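Local coordinates for alpha-1,3-glucanase (Streptomyces thermodiastaticus, PDB 7C7D), which probably hydrolyses alpha-1,3-glucan from within the chain, as a thermostable glycoside hydrolase of family GH87, at residues F276-D290 with F308-M322. Sequence-based numbering, arbitrary orientation.
Sequences FIDQTDSAGHVHLKD and FVNGSLGPGSSVSGM
With CG trans to the backbone N in both residues, Asp-278 and Asn-310 run side by side off neighbouring strands, and Asn-310 ND2 donates to Asp-278 OD1 at 2.9 Å. The carboxylate is met from above its plane, the two flat groups standing 81° apart; its OD2 is engaged by His-275. Gln-279 CG sits between the backbone N and carbonyl carbon (chi1 54°), and the chain, extended beyond CG, brings the amide to the adjacent coil, where NE2 donates near the amide plane to Ser-312 O at 2.9 Å while OE1 accepts from Val-256 N. Ser-317 OG ties the coils together, accepting from Val-286 N across at 2.9 Å and donating to Leu-313 O of its own coil. On the outer face His-287 ND1 meets Ser-318 OG at 2.7 Å, at the ring edge; the same hydroxyl shares a water with Ser-320 OG and Leu-288 O. Inside, Leu-288 CD1 approaches Phe-308 CZ to 3.8 Å from the opposite direction, and the Phe-276 and Phe-308 rings meet rim to rim. Between the polar and apolar layers run two parallel ladders, Ile-277 to Gln-279 on Val-309 to Gly-311 and His-287 to Lys-289 on Ser-318 to Ser-320, each with strand axes 4.7 Å apart, the register shifting by one between them. Such stacking of coils, with like side chains aligned inside, is the hallmark of the parallel beta-helix of pectate lyase-like proteins.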
# COMPACT_ATOMS: atom_id res chain seq x y z
N PHE A 276 14.60 10.89 -7.11
CA PHE A 276 15.40 11.41 -6.01
C PHE A 276 16.74 10.69 -5.87
O PHE A 276 17.80 11.31 -5.99
CB PHE A 276 14.59 11.39 -4.71
CG PHE A 276 15.33 11.93 -3.53
CD1 PHE A 276 15.74 13.25 -3.49
CD2 PHE A 276 15.62 11.11 -2.45
CE1 PHE A 276 16.42 13.74 -2.39
CE2 PHE A 276 16.30 11.59 -1.36
CZ PHE A 276 16.71 12.92 -1.32
N ILE A 277 16.72 9.39 -5.60
CA ILE A 277 17.93 8.57 -5.54
C ILE A 277 17.81 7.48 -6.59
O ILE A 277 16.80 6.79 -6.66
CB ILE A 277 18.14 7.97 -4.14
CG1 ILE A 277 18.53 9.07 -3.15
CG2 ILE A 277 19.20 6.87 -4.17
CD1 ILE A 277 18.47 8.63 -1.68
N ASP A 278 18.86 7.34 -7.41
CA ASP A 278 18.87 6.32 -8.46
C ASP A 278 20.31 5.84 -8.60
O ASP A 278 21.17 6.55 -9.12
CB ASP A 278 18.34 6.92 -9.77
CG ASP A 278 18.12 5.88 -10.86
OD1 ASP A 278 18.49 4.70 -10.67
OD2 ASP A 278 17.55 6.24 -11.91
N GLN A 279 20.58 4.63 -8.11
CA GLN A 279 21.93 4.11 -8.12
C GLN A 279 21.86 2.59 -8.05
O GLN A 279 21.04 2.04 -7.32
CB GLN A 279 22.75 4.66 -6.94
CG GLN A 279 22.09 4.45 -5.59
CD GLN A 279 22.79 5.20 -4.47
OE1 GLN A 279 23.43 6.22 -4.70
NE2 GLN A 279 22.69 4.68 -3.26
N THR A 280 22.72 1.93 -8.82
CA THR A 280 22.69 0.48 -8.84
C THR A 280 23.41 -0.14 -7.66
O THR A 280 23.19 -1.32 -7.36
CB THR A 280 23.28 -0.05 -10.15
OG1 THR A 280 24.62 0.44 -10.29
CG2 THR A 280 22.45 0.39 -11.34
N ASP A 281 24.25 0.63 -6.98
CA ASP A 281 25.03 0.06 -5.89
C ASP A 281 25.43 1.18 -4.94
O ASP A 281 25.37 2.37 -5.29
CB ASP A 281 26.23 -0.70 -6.43
CG ASP A 281 26.89 -1.57 -5.39
OD1 ASP A 281 28.13 -1.50 -5.28
OD2 ASP A 281 26.17 -2.29 -4.67
N SER A 282 25.81 0.79 -3.74
CA SER A 282 26.18 1.73 -2.69
C SER A 282 26.93 0.97 -1.61
O SER A 282 26.63 -0.20 -1.33
CB SER A 282 24.92 2.36 -2.09
OG SER A 282 25.19 3.01 -0.86
N ALA A 283 27.91 1.63 -1.00
CA ALA A 283 28.57 1.08 0.18
C ALA A 283 27.63 0.94 1.37
O ALA A 283 28.01 0.31 2.36
CB ALA A 283 29.77 1.94 0.56
N GLY A 284 26.45 1.52 1.31
CA GLY A 284 25.49 1.34 2.38
C GLY A 284 25.66 2.35 3.49
O GLY A 284 26.27 3.42 3.34
N HIS A 285 25.10 2.00 4.65
CA HIS A 285 25.09 2.89 5.81
C HIS A 285 24.48 4.23 5.45
O HIS A 285 24.98 5.30 5.82
CB HIS A 285 26.47 2.99 6.45
CG HIS A 285 27.06 1.65 6.75
ND1 HIS A 285 26.72 0.92 7.86
CD2 HIS A 285 27.92 0.88 6.04
CE1 HIS A 285 27.37 -0.23 7.85
NE2 HIS A 285 28.10 -0.28 6.75
N VAL A 286 23.38 4.16 4.72
CA VAL A 286 22.56 5.30 4.35
C VAL A 286 21.37 5.33 5.28
O VAL A 286 20.68 4.31 5.45
CB VAL A 286 22.07 5.18 2.90
CG1 VAL A 286 21.13 6.33 2.57
CG2 VAL A 286 23.25 5.13 1.94
N HIS A 287 21.10 6.48 5.89
CA HIS A 287 19.92 6.64 6.73
C HIS A 287 19.14 7.84 6.26
O HIS A 287 19.58 8.98 6.43
CB HIS A 287 20.34 6.74 8.20
CG HIS A 287 21.22 5.61 8.62
ND1 HIS A 287 20.73 4.35 8.87
CD2 HIS A 287 22.56 5.54 8.77
CE1 HIS A 287 21.74 3.55 9.18
NE2 HIS A 287 22.86 4.25 9.12
N LEU A 288 17.98 7.60 5.65
CA LEU A 288 17.09 8.66 5.21
C LEU A 288 16.03 8.84 6.29
O LEU A 288 15.34 7.88 6.64
CB LEU A 288 16.44 8.30 3.86
CG LEU A 288 17.39 7.88 2.74
CD1 LEU A 288 16.62 7.57 1.45
CD2 LEU A 288 18.43 8.97 2.48
N LYS A 289 15.93 10.05 6.84
CA LYS A 289 15.11 10.26 8.03
C LYS A 289 14.38 11.59 7.98
O LYS A 289 15.00 12.64 7.77
CB LYS A 289 15.97 10.28 9.30
CG LYS A 289 16.83 9.07 9.57
CD LYS A 289 17.55 9.24 10.90
CE LYS A 289 18.24 7.95 11.32
NZ LYS A 289 19.08 8.12 12.54
N ASP A 290 13.08 11.55 8.26
CA ASP A 290 12.33 12.72 8.72
C ASP A 290 12.28 13.84 7.68
O ASP A 290 12.41 15.02 8.02
CB ASP A 290 12.84 13.24 10.07
CG ASP A 290 12.95 12.14 11.11
OD1 ASP A 290 12.19 11.16 11.04
OD2 ASP A 290 13.81 12.28 12.01
N PHE A 308 11.06 7.55 -5.77
CA PHE A 308 11.80 8.13 -4.65
C PHE A 308 13.16 7.45 -4.49
O PHE A 308 14.20 8.12 -4.52
CB PHE A 308 10.93 8.10 -3.38
CG PHE A 308 11.68 8.03 -2.07
CD1 PHE A 308 12.58 9.02 -1.69
CD2 PHE A 308 11.46 6.98 -1.20
CE1 PHE A 308 13.25 8.96 -0.47
CE2 PHE A 308 12.12 6.91 0.02
CZ PHE A 308 13.01 7.89 0.40
N VAL A 309 13.19 6.13 -4.37
CA VAL A 309 14.43 5.36 -4.38
C VAL A 309 14.37 4.35 -5.51
O VAL A 309 13.38 3.62 -5.64
CB VAL A 309 14.70 4.66 -3.04
CG1 VAL A 309 15.89 3.72 -3.17
CG2 VAL A 309 14.93 5.69 -1.95
N ASN A 310 15.41 4.32 -6.33
CA ASN A 310 15.52 3.38 -7.44
C ASN A 310 16.88 2.71 -7.33
O ASN A 310 17.91 3.35 -7.55
CB ASN A 310 15.40 4.12 -8.77
CG ASN A 310 15.13 3.19 -9.92
OD1 ASN A 310 14.02 2.70 -10.08
ND2 ASN A 310 16.15 2.97 -10.75
N GLY A 311 16.89 1.42 -7.01
CA GLY A 311 18.12 0.66 -6.97
C GLY A 311 18.53 0.23 -5.57
O GLY A 311 17.76 -0.39 -4.83
N SER A 312 19.75 0.58 -5.19
CA SER A 312 20.40 0.01 -4.02
C SER A 312 20.77 1.09 -3.02
O SER A 312 21.42 2.08 -3.37
CB SER A 312 21.66 -0.74 -4.44
OG SER A 312 22.49 -1.02 -3.33
N LEU A 313 20.39 0.87 -1.75
CA LEU A 313 20.85 1.70 -0.65
C LEU A 313 22.02 1.06 0.09
O LEU A 313 22.49 1.62 1.08
CB LEU A 313 19.71 1.98 0.33
CG LEU A 313 18.56 2.82 -0.25
CD1 LEU A 313 17.45 2.95 0.78
CD2 LEU A 313 19.06 4.19 -0.69
N GLY A 314 22.50 -0.09 -0.39
CA GLY A 314 23.62 -0.76 0.22
C GLY A 314 23.25 -1.45 1.52
O GLY A 314 22.10 -1.41 1.97
N PRO A 315 24.23 -2.08 2.15
CA PRO A 315 23.99 -2.78 3.42
C PRO A 315 23.90 -1.82 4.60
O PRO A 315 24.52 -0.76 4.63
CB PRO A 315 25.23 -3.67 3.57
CG PRO A 315 26.31 -2.92 2.82
CD PRO A 315 25.61 -2.28 1.65
N GLY A 316 23.12 -2.23 5.61
CA GLY A 316 23.08 -1.48 6.85
C GLY A 316 22.40 -0.14 6.76
O GLY A 316 22.79 0.81 7.46
N SER A 317 21.37 -0.03 5.93
CA SER A 317 20.72 1.25 5.67
C SER A 317 19.32 1.27 6.25
O SER A 317 18.78 0.25 6.70
CB SER A 317 20.70 1.51 4.16
OG SER A 317 22.02 1.76 3.73
N SER A 318 18.72 2.46 6.25
CA SER A 318 17.38 2.61 6.79
C SER A 318 16.66 3.80 6.16
O SER A 318 17.29 4.76 5.70
CB SER A 318 17.39 2.77 8.32
OG SER A 318 18.03 3.97 8.71
N VAL A 319 15.33 3.71 6.16
CA VAL A 319 14.45 4.77 5.67
C VAL A 319 13.33 4.89 6.69
O VAL A 319 12.58 3.93 6.91
CB VAL A 319 13.86 4.42 4.29
CG1 VAL A 319 12.90 5.50 3.83
CG2 VAL A 319 14.96 4.19 3.27
N SER A 320 13.22 6.06 7.34
CA SER A 320 12.25 6.19 8.42
C SER A 320 11.73 7.62 8.54
O SER A 320 12.42 8.58 8.24
CB SER A 320 12.85 5.74 9.75
OG SER A 320 13.98 6.52 10.10
N GLY A 321 10.49 7.73 9.03
CA GLY A 321 9.88 9.03 9.26
C GLY A 321 9.62 9.83 8.01
O GLY A 321 9.49 11.05 8.09
N MET A 322 9.53 9.17 6.85
CA MET A 322 9.40 9.86 5.58
C MET A 322 7.94 9.99 5.16
O MET A 322 7.08 9.20 5.55
CB MET A 322 10.13 9.09 4.48
CG MET A 322 11.59 8.81 4.76
SD MET A 322 12.67 10.26 4.74
CE MET A 322 12.46 10.82 3.05
O HOH W 1 24.37 0.83 9.54
O HOH W 2 16.40 6.08 8.69
O HOH W 3 13.08 8.58 11.66